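Local coordinates for BH2602 protein (Bacillus halodurans, PDB 3NWZ) that binds coenzyme A and probably hydrolyses acyl-CoA thioesters, as a member of the hot-dog-fold thioesterase superfamily, at the interface of chains A and B. Numbering follows the deposited sequence. Chains: chain A/B, BH2602 protein.

Contact 1: the interface of chains A and B. Residues chain A 113-114; chain B 113-115.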
loop_
_atom_site.group_PDB
_atom_site.type_symbol
_atom_site.label_atom_id
_atom_site.label_comp_id
_atom_site.label_asym_id
_atom_site.label_seq_id
_atom_site.Cartn_x
_atom_site.Cartn_y
_atom_site.Cartn_z
ATOM N N LEU A 113 6.217 -0.316 -1.216
ATOM C CA LEU A 113 6.206 -0.566 0.217
ATOM C C LEU A 113 4.808 -0.210 0.678
ATOM O O LEU A 113 4.271 0.819 0.278
ATOM C CB LEU A 113 7.242 0.313 0.923
ATOM C CG LEU A 113 7.440 0.051 2.424
ATOM C CD1 LEU A 113 7.807 -1.425 2.677
ATOM C CD2 LEU A 113 8.539 0.962 2.938
ATOM N N ASN A 114 4.207 -1.071 1.489
ATOM C CA ASN A 114 2.852 -0.849 1.995
ATOM C C ASN A 114 2.861 -1.283 3.436
ATOM O O ASN A 114 3.418 -2.317 3.782
ATOM C CB ASN A 114 1.837 -1.684 1.232
ATOM C CG ASN A 114 0.421 -1.123 1.338
ATOM O OD1 ASN A 114 -0.098 -0.851 2.434
ATOM N ND2 ASN A 114 -0.216 -0.953 0.187
ATOM N N LEU B 113 0.227 3.550 4.962
ATOM C CA LEU B 113 1.242 4.251 4.220
ATOM C C LEU B 113 1.629 3.459 2.987
ATOM O O LEU B 113 2.133 2.345 3.088
ATOM C CB LEU B 113 2.473 4.517 5.084
ATOM C CG LEU B 113 3.555 5.344 4.378
ATOM C CD1 LEU B 113 2.932 6.595 3.770
ATOM C CD2 LEU B 113 4.647 5.712 5.367
ATOM N N ASN B 114 1.372 4.045 1.820
ATOM C CA ASN B 114 1.705 3.428 0.551
ATOM C C ASN B 114 2.708 4.301 -0.198
ATOM O O ASN B 114 2.464 5.483 -0.429
ATOM C CB ASN B 114 0.467 3.271 -0.307
ATOM C CG ASN B 114 0.670 2.263 -1.421
ATOM O OD1 ASN B 114 1.589 2.382 -2.228
ATOM N ND2 ASN B 114 -0.188 1.255 -1.464
ATOM N N ILE B 115 3.829 3.714 -0.600
ATOM C CA ILE B 115 4.851 4.462 -1.308
ATOM C C ILE B 115 5.425 3.736 -2.524
ATOM O O ILE B 115 5.661 2.527 -2.496
ATOM C CB ILE B 115 5.992 4.850 -0.325
ATOM C CG1 ILE B 115 5.487 5.937 0.617
ATOM C CG2 ILE B 115 7.213 5.362 -1.074
ATOM C CD1 ILE B 115 6.515 6.391 1.614
#
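Strand 108-117 of each subunit of this hot-dog-fold thioesterase relative runs antiparallel to its twin, A:Leu113 pairing with B:Ile115 and A:Asn114 with B:Asn114 beside the two-fold axis. The bridge joins the two sheets into one, the usual way in which hot-dog subunits pair. Two backbone hydrogen bonds frame it. B:Ile115 N donates to A:Leu113 O over 3.1 Å. A:Leu113 N returns a bond of 3.2 Å to B:Ile115 O. Two-fold symmetry repeats the pair with the chains exchanged. Side chains alternate along the strands, which puts A:Leu113 and B:Ile115 on the same face of the sheet, where branched apolar groups suit a packed layer, while both asparagines turn to the opposite face. In A:Asn114, CG is anti to the backbone N (chi1 -158°), and B:Asn114 copies this, bringing the two amides together with their planes 71° apart. Their ND2 nitrogens lie 2.8 Å from each other, yet the N-H groups point elsewhere and no hydrogen bond joins them. At this resolution amide O and N are hard to tell apart, and the spacing is doubtful evidence of any interaction; a flipped amide would be one possible explanation. Asparagine still fits the spot, being short and polar where the axis makes each side chain face its own copy.

Contact 2: the interface of chains A and B. Residues chain A 11, 14-15, 18, 29, 33; chain B 11-12, 15, 29, 33.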
loop_
_atom_site.group_PDB
_atom_site.type_symbol
_atom_site.label_atom_id
_atom_site.label_comp_id
_atom_site.label_asym_id
_atom_site.label_seq_id
_atom_site.Cartn_x
_atom_site.Cartn_y
_atom_site.Cartn_z
ATOM N N VAL A 11 33.857 20.312 17.663
ATOM C CA VAL A 11 32.821 19.513 18.314
ATOM C C VAL A 11 32.995 19.566 19.829
ATOM O O VAL A 11 32.029 19.430 20.577
ATOM C CB VAL A 11 32.871 18.030 17.861
ATOM C CG1 VAL A 11 32.799 17.941 16.342
ATOM C CG2 VAL A 11 34.138 17.369 18.376
HETATM N N MSE A 14 31.639 22.490 21.591
HETATM C CA MSE A 14 30.203 22.405 21.373
HETATM C C MSE A 14 29.615 21.338 22.281
HETATM O O MSE A 14 28.548 20.789 22.017
HETATM C CB MSE A 14 29.890 22.096 19.904
HETATM C CG MSE A 14 30.218 23.248 18.956
HETATM SE SE MSE A 14 29.544 24.973 19.573
HETATM C CE MSE A 14 31.213 25.866 20.009
ATOM N N GLU A 15 30.333 21.037 23.357
ATOM C CA GLU A 15 29.846 20.065 24.308
ATOM C C GLU A 15 29.234 20.808 25.472
ATOM O O GLU A 15 29.194 20.323 26.599
ATOM C CB GLU A 15 30.959 19.122 24.761
ATOM C CG GLU A 15 31.422 18.153 23.659
ATOM C CD GLU A 15 30.266 17.508 22.881
ATOM O OE1 GLU A 15 30.519 16.583 22.073
ATOM O OE2 GLU A 15 29.103 17.927 23.066
ATOM N N LEU A 18 26.412 19.028 27.258
ATOM C CA LEU A 18 26.431 18.185 28.449
ATOM C C LEU A 18 26.432 19.019 29.720
ATOM O O LEU A 18 26.706 18.508 30.806
ATOM C CB LEU A 18 27.661 17.271 28.437
ATOM C CG LEU A 18 27.679 16.114 27.428
ATOM C CD1 LEU A 18 27.497 16.646 26.029
ATOM C CD2 LEU A 18 28.995 15.358 27.531
ATOM N N LEU A 29 23.248 10.815 23.408
ATOM C CA LEU A 29 24.578 11.028 22.835
ATOM C C LEU A 29 25.543 9.889 23.111
ATOM O O LEU A 29 26.334 9.501 22.251
ATOM C CB LEU A 29 25.179 12.311 23.364
ATOM C CG LEU A 29 26.549 12.666 22.784
ATOM C CD1 LEU A 29 26.459 12.637 21.278
ATOM C CD2 LEU A 29 26.990 14.045 23.263
ATOM N N VAL A 33 27.434 8.249 20.259
ATOM C CA VAL A 33 28.883 8.148 20.127
ATOM C C VAL A 33 29.285 6.679 19.906
ATOM O O VAL A 33 30.100 6.387 19.029
ATOM C CB VAL A 33 29.634 8.725 21.365
ATOM C CG1 VAL A 33 31.113 8.947 21.012
ATOM C CG2 VAL A 33 29.006 10.038 21.809
ATOM N N VAL B 11 31.174 10.135 28.046
ATOM C CA VAL B 11 31.049 10.258 26.599
ATOM C C VAL B 11 32.270 10.943 25.975
ATOM O O VAL B 11 32.753 10.521 24.918
ATOM C CB VAL B 11 29.731 11.015 26.191
ATOM C CG1 VAL B 11 28.742 11.057 27.376
ATOM C CG2 VAL B 11 30.049 12.410 25.665
ATOM N N ASP B 12 32.776 11.988 26.629
ATOM C CA ASP B 12 33.948 12.700 26.125
ATOM C C ASP B 12 35.135 11.772 25.887
ATOM O O ASP B 12 35.908 11.955 24.939
ATOM C CB ASP B 12 34.346 13.804 27.096
ATOM C CG ASP B 12 33.741 15.128 26.727
ATOM O OD1 ASP B 12 34.093 15.649 25.644
ATOM O OD2 ASP B 12 32.914 15.638 27.511
ATOM N N GLU B 15 34.251 10.207 22.768
ATOM C CA GLU B 15 34.327 11.082 21.605
ATOM C C GLU B 15 35.729 11.280 21.042
ATOM O O GLU B 15 36.013 12.310 20.436
ATOM C CB GLU B 15 33.663 12.441 21.879
ATOM C CG GLU B 15 32.167 12.451 21.541
ATOM C CD GLU B 15 31.549 13.851 21.489
ATOM O OE1 GLU B 15 32.158 14.750 20.868
ATOM O OE2 GLU B 15 30.443 14.045 22.053
ATOM N N LEU B 29 29.476 13.726 12.851
ATOM C CA LEU B 29 29.399 13.914 14.287
ATOM C C LEU B 29 29.062 15.358 14.613
ATOM O O LEU B 29 28.315 15.630 15.550
ATOM C CB LEU B 29 30.719 13.543 14.945
ATOM C CG LEU B 29 30.817 14.001 16.394
ATOM C CD1 LEU B 29 29.602 13.537 17.158
ATOM C CD2 LEU B 29 32.120 13.467 17.017
ATOM N N VAL B 33 25.671 16.665 16.738
ATOM C CA VAL B 33 25.684 17.510 17.929
ATOM C C VAL B 33 24.981 18.845 17.676
ATOM O O VAL B 33 24.435 19.456 18.596
ATOM C CB VAL B 33 27.122 17.770 18.438
ATOM C CG1 VAL B 33 28.076 17.874 17.272
ATOM C CG2 VAL B 33 27.157 19.070 19.248
#
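A:Glu15 and B:Glu15 reach toward each other tip to tip across the interface, carboxylate planes 67° apart, within a patch formed by the N-terminal segments and helix 23-40 of both chains. A:Glu15 OE1 is modelled 2.5 Å from B:Glu15 OE2, a doubtful spacing for two acceptors. The B:Glu15 chain, extended beyond CG (chi2 -167°), carries its carboxylate across to A:Glu15 while its CG methylene lies against A:Val33. That valine crosses it at about a right angle, CG1 to B:Glu15 CG at 3.7 Å, and A:Leu29 lays CD2 3.7 Å from B:Glu15 OE2. Valine suits the place by packing on the glutamate's methylene. With B:Asp12 also close, so many acids beside apolar side chains may make charge costly and favour protonation. An alanine in place of B:Glu15 would probably lose the packing on A:Val33, opening a gap there, and leave the A:Glu15 carboxylate without the group it faces. Further out, helix 23-40 holds A:Leu29 and A:Val33 one turn apart, which lets both face the partner's acid. At the rim B:Asp12 slides past A:Leu18 in the opposite direction, and A:Leu18 meets B:Val11 tip to tip, CD2 to CG2 at 3.6 Å.

Contact 3: the interface of chains A and B. Residues chain A 32, 36, 47-48, 51, 73; chain B 28, 32, 51, 73.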
loop_
_atom_site.group_PDB
_atom_site.type_symbol
_atom_site.label_atom_id
_atom_site.label_comp_id
_atom_site.label_asym_id
_atom_site.label_seq_id
_atom_site.Cartn_x
_atom_site.Cartn_y
_atom_site.Cartn_z
ATOM N N ILE A 32 24.735 7.337 20.691
ATOM C CA ILE A 32 25.168 7.891 19.420
ATOM C C ILE A 32 26.673 7.780 19.273
ATOM O O ILE A 32 27.150 7.258 18.270
ATOM C CB ILE A 32 24.738 9.365 19.267
ATOM C CG1 ILE A 32 23.232 9.421 19.003
ATOM C CG2 ILE A 32 25.510 10.024 18.135
ATOM C CD1 ILE A 32 22.702 10.802 18.716
ATOM N N LEU A 36 28.533 5.723 16.086
ATOM C CA LEU A 36 29.564 6.308 15.224
ATOM C C LEU A 36 30.903 5.602 15.403
ATOM O O LEU A 36 31.669 5.445 14.465
ATOM C CB LEU A 36 29.735 7.790 15.567
ATOM C CG LEU A 36 28.471 8.652 15.720
ATOM C CD1 LEU A 36 28.871 10.064 16.139
ATOM C CD2 LEU A 36 27.692 8.682 14.411
ATOM N N TYR A 47 25.409 4.257 8.984
ATOM C CA TYR A 47 25.189 4.978 10.230
ATOM C C TYR A 47 23.835 4.639 10.829
ATOM O O TYR A 47 23.699 4.518 12.048
ATOM C CB TYR A 47 25.263 6.491 9.992
ATOM C CG TYR A 47 26.636 6.970 9.623
ATOM C CD1 TYR A 47 27.036 7.029 8.294
ATOM C CD2 TYR A 47 27.563 7.305 10.608
ATOM C CE1 TYR A 47 28.331 7.405 7.952
ATOM C CE2 TYR A 47 28.852 7.677 10.275
ATOM C CZ TYR A 47 29.234 7.720 8.947
ATOM O OH TYR A 47 30.533 8.028 8.613
ATOM N N LEU A 48 22.834 4.492 9.968
ATOM C CA LEU A 48 21.488 4.184 10.425
ATOM C C LEU A 48 21.436 2.879 11.214
ATOM O O LEU A 48 20.897 2.842 12.315
ATOM C CB LEU A 48 20.535 4.129 9.233
ATOM C CG LEU A 48 19.290 5.005 9.424
ATOM C CD1 LEU A 48 18.298 4.344 10.392
ATOM C CD2 LEU A 48 19.715 6.383 9.937
ATOM N N LEU A 51 23.634 3.330 14.392
ATOM C CA LEU A 51 23.037 4.143 15.442
ATOM C C LEU A 51 21.759 3.541 15.968
ATOM O O LEU A 51 21.253 3.959 17.009
ATOM C CB LEU A 51 22.760 5.561 14.939
ATOM C CG LEU A 51 23.940 6.545 14.883
ATOM C CD1 LEU A 51 25.205 5.863 14.409
ATOM C CD2 LEU A 51 23.584 7.691 13.942
ATOM N N LEU A 73 15.945 7.478 21.413
ATOM C CA LEU A 73 16.416 7.842 20.087
ATOM C C LEU A 73 15.445 7.457 18.981
ATOM O O LEU A 73 15.408 8.102 17.938
ATOM C CB LEU A 73 17.784 7.204 19.830
ATOM C CG LEU A 73 18.426 7.407 18.455
ATOM C CD1 LEU A 73 18.461 8.878 18.108
ATOM C CD2 LEU A 73 19.828 6.838 18.466
ATOM N N VAL B 28 29.901 14.275 10.255
ATOM C CA VAL B 28 28.641 13.623 10.599
ATOM C C VAL B 28 28.404 13.841 12.081
ATOM O O VAL B 28 27.282 14.103 12.516
ATOM C CB VAL B 28 28.687 12.096 10.304
ATOM C CG1 VAL B 28 27.827 11.332 11.303
ATOM C CG2 VAL B 28 28.201 11.834 8.891
ATOM N N ILE B 32 25.423 15.968 14.016
ATOM C CA ILE B 32 24.609 15.304 15.025
ATOM C C ILE B 32 24.531 16.165 16.280
ATOM O O ILE B 32 23.444 16.394 16.809
ATOM C CB ILE B 32 25.153 13.878 15.346
ATOM C CG1 ILE B 32 24.695 12.910 14.245
ATOM C CG2 ILE B 32 24.655 13.383 16.748
ATOM C CD1 ILE B 32 25.180 11.492 14.429
ATOM N N LEU B 51 18.756 14.807 14.354
ATOM C CA LEU B 51 19.815 14.274 13.524
ATOM C C LEU B 51 19.520 14.303 12.040
ATOM O O LEU B 51 20.428 14.481 11.232
ATOM C CB LEU B 51 20.156 12.855 13.977
ATOM C CG LEU B 51 20.749 12.809 15.390
ATOM C CD1 LEU B 51 19.754 13.369 16.379
ATOM C CD2 LEU B 51 21.108 11.388 15.768
ATOM N N LEU B 73 24.467 10.433 7.015
ATOM C CA LEU B 73 23.628 9.932 8.090
ATOM C C LEU B 73 22.292 9.386 7.545
ATOM O O LEU B 73 21.522 8.764 8.279
ATOM C CB LEU B 73 23.356 11.064 9.076
ATOM C CG LEU B 73 22.469 10.782 10.281
ATOM C CD1 LEU B 73 23.255 10.041 11.357
ATOM C CD2 LEU B 73 21.959 12.104 10.826
#
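Helix 23-40 of chain A meets helix 23-40 of chain B through A:Ile32 and B:Ile32, while helix 47-52 of each chain and the loops carrying A:Leu73 and B:Leu73 close in from the flanks. The two isoleucines slide past each other in opposite directions, their CG2 methyls 3.7 Å apart. In both, CG2 is anti to the backbone N and CG1 anti to the carbonyl carbon (chi1 -74° in A:Ile32), a setting that turns one branch to the twin and sends the longer one across to other partner residues. The beta-branched side chain thus touches two neighbours at once. A:Ile32 sends CD1 tip to tip against B:Leu51 CD2 at 3.4 Å, and B:Ile32 puts its CD1 3.8 Å from A:Leu36 CD2. On one flank A:Leu51 and B:Leu73 cross at about a right angle, CD2 to CD1 at 3.5 Å; there A:Leu48 CD2 also rests 3.4 Å from the B:Leu73 carbonyl O. A:Tyr47 lends its flat ring to B:Val28, whose CG2 sits 4.2 Å above one face, offset toward the rim, while CG1 lies 3.9 Å from CE2. A broad ring suits a small branched partner, since it can pack against both methyls. Polar atoms of the two chains make no bonds here, so cohesion comes from close-packed aliphatic groups. This apolar core is likely to hold the N-terminal helices of the two subunits together and to stabilise the pairing.

Contacts 2 and 3 are neighbours, their C-alpha centres about 12 Å apart, and share helix 23-40 of both chains: A:Leu29, B:Leu29, A:Val33 and B:Val33 serve contact 2, while A:Ile32, B:Ile32, A:Leu36 and B:Val28 serve contact 3. Contact 1 belongs to strand 108-117 and lies about 25 Å from contact 3 and about 36 Å from contact 2. The subunits are thus gripped at widely spaced places by different means, backbone pairing of sheets at one end and side-chain packing of N-terminal helices and segments at the other. Such spacing would resist rocking of one subunit against its partner within the four-chain deposited assembly.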